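Local atomic coordinates of glycosyl hydrolase (Rhizobium leguminosarum bv. trifolii, PDB entry 5NDX), a protein that probably hydrolyses O-glycosidic bonds as a family 39 glycoside hydrolase, being the bacterial orthologue of human alpha-L-iduronidase. Residues 8-13 / 429-434; 375-380 / 401-406; 380-385 / 395-400. The protein carries 2 engineered substitutions. All blocks are in the same frame, centred on the assembly; numbering follows the deposited sequence.

Interaction 1. Residues 8-13 / 429-434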
# COMPACT_ATOMS: atom_id res chain seq x y z
N ASN A 8 5.17 28.20 4.76
CA ASN A 8 6.28 28.38 3.86
C ASN A 8 7.15 27.14 3.92
O ASN A 8 7.62 26.74 5.00
CB ASN A 8 7.16 29.62 4.16
CG ASN A 8 8.36 29.71 3.16
OD1 ASN A 8 8.22 30.12 2.00
ND2 ASN A 8 9.52 29.22 3.59
N VAL A 9 7.37 26.56 2.76
CA VAL A 9 8.24 25.42 2.60
C VAL A 9 9.47 25.91 1.83
O VAL A 9 9.34 26.43 0.71
CB VAL A 9 7.56 24.33 1.80
CG1 VAL A 9 8.51 23.19 1.49
CG2 VAL A 9 6.36 23.76 2.57
N ASP A 10 10.64 25.72 2.42
CA ASP A 10 11.86 26.15 1.76
C ASP A 10 12.61 25.00 1.14
O ASP A 10 13.28 24.24 1.81
CB ASP A 10 12.74 26.95 2.72
CG ASP A 10 14.00 27.55 2.02
OD1 ASP A 10 14.31 27.31 0.82
OD2 ASP A 10 14.67 28.28 2.75
N ALA A 11 12.46 24.88 -0.16
CA ALA A 11 13.07 23.77 -0.91
C ALA A 11 14.61 23.82 -0.94
O ALA A 11 15.23 22.79 -1.26
CB ALA A 11 12.58 23.80 -2.35
N SER A 12 15.20 24.98 -0.67
CA SER A 12 16.67 25.11 -0.68
C SER A 12 17.24 24.66 0.65
O SER A 12 18.44 24.59 0.79
CB SER A 12 17.11 26.56 -0.99
OG SER A 12 16.82 27.42 0.11
N GLU A 13 16.40 24.37 1.65
CA GLU A 13 16.94 23.92 2.90
C GLU A 13 16.55 22.49 3.33
O GLU A 13 15.46 22.26 3.89
CB GLU A 13 16.57 24.91 3.96
CG GLU A 13 17.13 24.47 5.30
CD GLU A 13 17.78 25.60 6.04
OE1 GLU A 13 18.64 26.28 5.40
OE2 GLU A 13 17.41 25.77 7.22
N GLU A 429 3.21 28.66 0.44
CA GLU A 429 4.30 29.30 -0.27
C GLU A 429 5.46 28.32 -0.35
O GLU A 429 5.79 27.67 0.62
CB GLU A 429 4.73 30.58 0.48
CG GLU A 429 3.58 31.59 0.46
CD GLU A 429 3.82 32.90 1.21
OE1 GLU A 429 4.95 33.13 1.66
OE2 GLU A 429 2.87 33.72 1.31
N VAL A 430 6.05 28.18 -1.52
CA VAL A 430 7.23 27.35 -1.66
C VAL A 430 8.32 28.29 -2.20
O VAL A 430 8.15 28.90 -3.24
CB VAL A 430 7.03 26.19 -2.63
CG1 VAL A 430 8.32 25.36 -2.72
CG2 VAL A 430 5.89 25.29 -2.19
N SER A 431 9.43 28.38 -1.49
CA SER A 431 10.57 29.19 -1.90
C SER A 431 11.81 28.33 -2.08
O SER A 431 11.79 27.13 -1.87
CB SER A 431 10.83 30.28 -0.84
OG SER A 431 11.16 29.67 0.38
N GLY A 432 12.89 28.97 -2.51
CA GLY A 432 14.18 28.29 -2.67
C GLY A 432 14.21 27.40 -3.88
O GLY A 432 14.98 26.47 -3.91
N LEU A 433 13.34 27.62 -4.86
CA LEU A 433 13.33 26.73 -6.04
C LEU A 433 14.40 27.27 -6.98
O LEU A 433 14.72 28.45 -6.91
CB LEU A 433 11.99 26.80 -6.78
CG LEU A 433 10.74 26.25 -6.04
CD1 LEU A 433 9.48 26.75 -6.71
CD2 LEU A 433 10.80 24.76 -5.96
N VAL A 434 14.87 26.46 -7.90
CA VAL A 434 15.80 26.93 -8.93
C VAL A 434 15.02 27.75 -9.95
O VAL A 434 14.05 27.24 -10.53
CB VAL A 434 16.47 25.77 -9.67
CG1 VAL A 434 17.37 26.31 -10.80
CG2 VAL A 434 17.22 24.90 -8.68
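Asn8 carries CG anti to its backbone N (chi1 178°), while Ser431 holds OG in the crowded position between its own N and carbonyl carbon (chi1 62°), so amide and hydroxyl meet on the sheet face that also bears Asp10 and Glu429. The resulting bond from Ser431 OG to Asn8 OD1 is weak, at 3.4 Å. The backbone does most of the work. Strands 8-10 and 429-431 run parallel, and Val9 N donates to Glu429 O at 2.9 Å in a nearly straight bond (171°). Ser431 N returns the bond to Val9 O, also at 2.9 Å, so Val9 reaches both sides of Val430. A third bond, Ala11 N to Ser431 O, comes in from above the carbonyl plane, as the chain turns a corner in a type I turn from Asp10 to Glu13. That turn is braced by Asp10 OD1, which accepts from Ser12 OG at 2.6 Å and, in an Asx turn, from Ser12 N at 2.9 Å. Gly432 passes right beside it: a CB there would collide with Asp10 OD1 and Ser12 N, and the positive phi also suits glycine. Beyond it, Ala11 CB rests on Leu433 CD2 at 4.1 Å. Glu429 turns its carboxylate elsewhere, in salt bridges to Arg427 and Arg6. On the opposite face, Val9 and Val430 pack on Ile409 of strand 407-413. Strand 4-10 has strand 378-385 along its other edge, and strand 422-431 has strand 508-516, which places this parallel pair inside the mixed sheet.

Interaction 2. Residues 375-380 / 401-406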
# COMPACT_ATOMS: atom_id res chain seq x y z
N LEU A 375 6.02 11.35 -2.91
CA LEU A 375 6.90 12.10 -2.06
C LEU A 375 8.37 11.87 -2.45
O LEU A 375 8.72 10.86 -3.04
CB LEU A 375 6.67 11.77 -0.60
CG LEU A 375 5.38 12.37 0.01
CD1 LEU A 375 4.97 11.67 1.30
CD2 LEU A 375 5.54 13.85 0.23
N GLY A 376 9.17 12.88 -2.15
CA GLY A 376 10.58 12.89 -2.45
C GLY A 376 11.46 12.24 -1.41
O GLY A 376 10.98 11.48 -0.58
N ASP A 377 12.77 12.54 -1.46
CA ASP A 377 13.74 11.78 -0.66
C ASP A 377 14.42 12.66 0.39
O ASP A 377 15.33 12.20 1.10
CB ASP A 377 14.77 11.12 -1.56
CG ASP A 377 15.66 12.17 -2.31
OD1 ASP A 377 15.56 13.42 -2.11
OD2 ASP A 377 16.45 11.70 -3.15
N THR A 378 13.99 13.91 0.52
CA THR A 378 14.60 14.81 1.48
C THR A 378 13.53 15.67 2.12
O THR A 378 12.71 16.24 1.42
CB THR A 378 15.65 15.70 0.76
OG1 THR A 378 16.57 14.90 0.02
CG2 THR A 378 16.42 16.44 1.73
N VAL A 379 13.54 15.80 3.45
CA VAL A 379 12.63 16.73 4.14
C VAL A 379 13.15 18.16 4.00
O VAL A 379 14.31 18.40 4.16
CB VAL A 379 12.46 16.34 5.60
CG1 VAL A 379 11.57 17.33 6.34
CG2 VAL A 379 11.87 14.93 5.71
N CYS A 380 12.27 19.08 3.64
CA CYS A 380 12.58 20.53 3.58
C CYS A 380 12.11 21.24 4.82
O CYS A 380 11.17 20.80 5.47
CB CYS A 380 11.73 21.25 2.54
SG CYS A 380 11.76 20.60 0.94
N ARG A 401 11.58 17.47 -0.87
CA ARG A 401 12.25 17.86 -2.14
C ARG A 401 12.40 16.62 -3.01
O ARG A 401 12.77 15.55 -2.53
CB ARG A 401 13.64 18.47 -1.87
CG ARG A 401 14.33 19.23 -3.04
CD ARG A 401 15.77 19.62 -2.61
NE ARG A 401 16.55 18.39 -2.42
CZ ARG A 401 17.78 18.26 -1.87
NH1 ARG A 401 18.44 19.31 -1.41
NH2 ARG A 401 18.33 17.00 -1.78
N LEU A 402 12.10 16.79 -4.28
CA LEU A 402 12.26 15.73 -5.28
C LEU A 402 13.70 15.72 -5.89
O LEU A 402 14.31 16.78 -6.05
CB LEU A 402 11.26 15.95 -6.42
CG LEU A 402 9.77 15.86 -6.01
CD1 LEU A 402 8.90 16.52 -7.06
CD2 LEU A 402 9.42 14.42 -5.86
N PRO A 403 14.21 14.54 -6.21
CA PRO A 403 15.42 14.48 -7.07
C PRO A 403 15.21 15.26 -8.33
O PRO A 403 14.16 15.12 -8.97
CB PRO A 403 15.54 12.99 -7.44
CG PRO A 403 14.81 12.26 -6.32
CD PRO A 403 13.72 13.20 -5.84
N GLY A 404 16.16 16.12 -8.66
CA GLY A 404 16.06 16.90 -9.86
C GLY A 404 15.45 18.26 -9.60
O GLY A 404 15.38 19.06 -10.51
N GLY A 405 15.04 18.53 -8.36
CA GLY A 405 14.51 19.82 -7.96
C GLY A 405 12.98 19.77 -7.82
O GLY A 405 12.27 18.89 -8.37
N GLY A 406 12.46 20.74 -7.12
CA GLY A 406 11.00 20.81 -7.00
C GLY A 406 10.58 20.09 -5.74
O GLY A 406 11.44 19.55 -5.03
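Two backbone bonds join the start of strand 378-385 to the end of strand 395-401. Arg401 N donates to Thr378 O at 2.8 Å, within the carbonyl plane and fairly straight (163°). In return Arg401 O takes the N-H of Asp377 at 3.2 Å, a longer and more bent bond, and also lies 3.4 Å from Gly376 CA in a CA-H...O contact. That close approach leaves no room for a side chain on Gly376, whose N is satisfied by Thr400 OG1. Asp377 OD1 accepts from Thr378 OG1 at 2.8 Å, the hydroxyl standing above the carboxylate plane. The other oxygen, OD2, meets Pro403 tip to tip, touching CG at 3.6 Å. Arg401 starts extended, with CG anti to the backbone N, then bends at chi3 (65°) so that its head lies alongside Thr378, with CG2 of Thr378 4.0 Å above the guanidinium plane, toward the rim. An alanine at Thr378 removes both OG1 and CG2, and would probably cost Asp377 OD1 its hydroxyl donor and the guanidinium part of its cover. In the segment 401-406, a type II turn from Leu402 to Gly405 is closed by Gly405 N to Leu402 O, and Leu402 N is taken up by Gly406 O, while Leu402 CD2 packs on Gly376 CA. Asp377 OD1 and Arg401 NH2 remain 4.5 Å apart, beyond a salt bridge, so the opposite charges probably add a mild long-range attraction to a contact held chiefly by backbone bonds and packing.

Interaction 3. Residues 380-385 / 395-400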
# COMPACT_ATOMS: atom_id res chain seq x y z
N CYS A 380 12.27 19.08 3.64
CA CYS A 380 12.58 20.53 3.58
C CYS A 380 12.11 21.24 4.82
O CYS A 380 11.17 20.80 5.47
CB CYS A 380 11.73 21.25 2.54
SG CYS A 380 11.76 20.60 0.94
N LYS A 381 12.70 22.38 5.06
CA LYS A 381 12.31 23.23 6.18
C LYS A 381 10.92 23.82 5.93
O LYS A 381 10.59 24.24 4.82
CB LYS A 381 13.34 24.32 6.34
CG LYS A 381 13.09 25.41 7.38
CD LYS A 381 13.97 26.63 7.00
CE LYS A 381 13.47 27.98 7.52
NZ LYS A 381 13.73 28.06 9.00
N VAL A 382 10.12 23.82 6.96
CA VAL A 382 8.81 24.42 6.88
C VAL A 382 8.62 25.33 8.08
O VAL A 382 9.03 25.00 9.17
CB VAL A 382 7.67 23.33 6.75
CG1 VAL A 382 7.89 22.20 7.69
CG2 VAL A 382 6.29 23.93 7.02
N THR A 383 7.99 26.47 7.85
CA THR A 383 7.54 27.36 8.92
C THR A 383 6.07 27.66 8.67
O THR A 383 5.68 27.90 7.54
CB THR A 383 8.33 28.68 8.88
OG1 THR A 383 8.14 29.25 7.60
CG2 THR A 383 9.83 28.47 9.05
N ALA A 384 5.28 27.68 9.72
CA ALA A 384 3.87 27.96 9.61
C ALA A 384 3.49 29.03 10.63
O ALA A 384 4.02 29.05 11.71
CB ALA A 384 3.11 26.72 9.89
N GLU A 385 2.56 29.89 10.28
CA GLU A 385 2.01 30.84 11.22
C GLU A 385 0.50 30.76 11.10
O GLU A 385 -0.04 31.02 10.01
CB GLU A 385 2.52 32.26 10.94
CG GLU A 385 1.93 33.36 11.88
CD GLU A 385 2.01 33.12 13.44
OE1 GLU A 385 3.06 32.67 13.97
OE2 GLU A 385 1.01 33.39 14.17
N LEU A 395 -4.07 19.42 11.45
CA LEU A 395 -3.36 19.87 10.23
C LEU A 395 -1.88 19.50 10.32
O LEU A 395 -1.13 20.00 11.19
CB LEU A 395 -3.56 21.38 9.99
CG LEU A 395 -3.07 21.87 8.63
CD1 LEU A 395 -3.90 21.29 7.49
CD2 LEU A 395 -3.18 23.39 8.59
N ALA A 396 -1.46 18.62 9.41
CA ALA A 396 -0.11 18.07 9.39
C ALA A 396 0.46 18.16 7.98
O ALA A 396 -0.26 18.33 6.97
CB ALA A 396 -0.12 16.61 9.88
N ILE A 397 1.78 18.10 7.90
CA ILE A 397 2.47 18.25 6.63
C ILE A 397 3.66 17.29 6.45
O ILE A 397 4.33 16.98 7.42
CB ILE A 397 2.89 19.71 6.47
CG1 ILE A 397 3.32 19.97 5.02
CG2 ILE A 397 4.01 20.11 7.45
CD1 ILE A 397 3.43 21.44 4.73
N LEU A 398 3.87 16.76 5.24
CA LEU A 398 5.11 16.02 4.87
C LEU A 398 5.71 16.79 3.68
O LEU A 398 5.25 16.65 2.54
CB LEU A 398 4.82 14.57 4.48
CG LEU A 398 4.18 13.70 5.58
CD1 LEU A 398 3.58 12.45 4.98
CD2 LEU A 398 5.21 13.33 6.66
N PRO A 399 6.71 17.64 3.95
CA PRO A 399 7.26 18.52 2.95
C PRO A 399 8.56 17.98 2.45
O PRO A 399 9.49 17.86 3.23
CB PRO A 399 7.45 19.83 3.72
CG PRO A 399 7.77 19.38 5.10
CD PRO A 399 7.21 17.97 5.30
N THR A 400 8.60 17.57 1.17
CA THR A 400 9.77 16.91 0.61
C THR A 400 10.28 17.59 -0.65
O THR A 400 9.51 18.20 -1.39
CB THR A 400 9.54 15.42 0.30
OG1 THR A 400 8.61 15.28 -0.77
CG2 THR A 400 9.10 14.67 1.54
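Strands 378-385 and 395-401 are antiparallel neighbours in the large mixed sheet, and here they splay apart: the axes of 380-385 and 395-400 run at 137° and come no closer than 6.5 Å. Between segments 380-385 and 395-400 there is one hydrogen bond, Cys380 N to Pro399 O at 3.1 Å, with the donor standing above the carbonyl plane. Beside it, Cys380 SG lies 3.7 Å from Thr400 C. Farther along, where the backbones diverge, side chains fill in. Val382 places CG1 in the crowded position between its own N and carbonyl carbon (chi1 44°), and that methyl reaches Pro399 CG at 3.8 Å, the two side chains crossing at about a right angle. The same methyl touches Ile397 CG2 more loosely, at 4.4 Å. Pro399 CG also sits 3.7 Å from Cys380 O, so the same ring carbon touches both the carbonyl and the valine methyl. Ile7 of strand 4-10 packs on both Val382 and Ile397. Thr400 OG1 is engaged away from the pair, by Ser408 O and Gly376 N. An antiparallel pair splaying within a mixed sheet is consistent with the beta-sandwich domain that accompanies the TIM barrel in family 39 iduronidases.

How the interactions relate
From the N terminus, strand 4-10 comes first and waits for its partner: interaction 1 closes a loop of more than 400 residues, enclosing the TIM barrel, when strand 422-431 arrives beside it. Inside that loop lie the other two contacts. Interaction 2 joins 375-380 to 401-406, and interaction 3 is nested within it, closing the shorter loop between 380-385 and 395-400; none of them cross. Cys380 belongs to both inner contacts. Strand 378-385 also pairs with strand 4-10, with Asp10 N close to Lys381 O and Asn8 N to Thr383 O, so four strands of one mixed sheet are tied together.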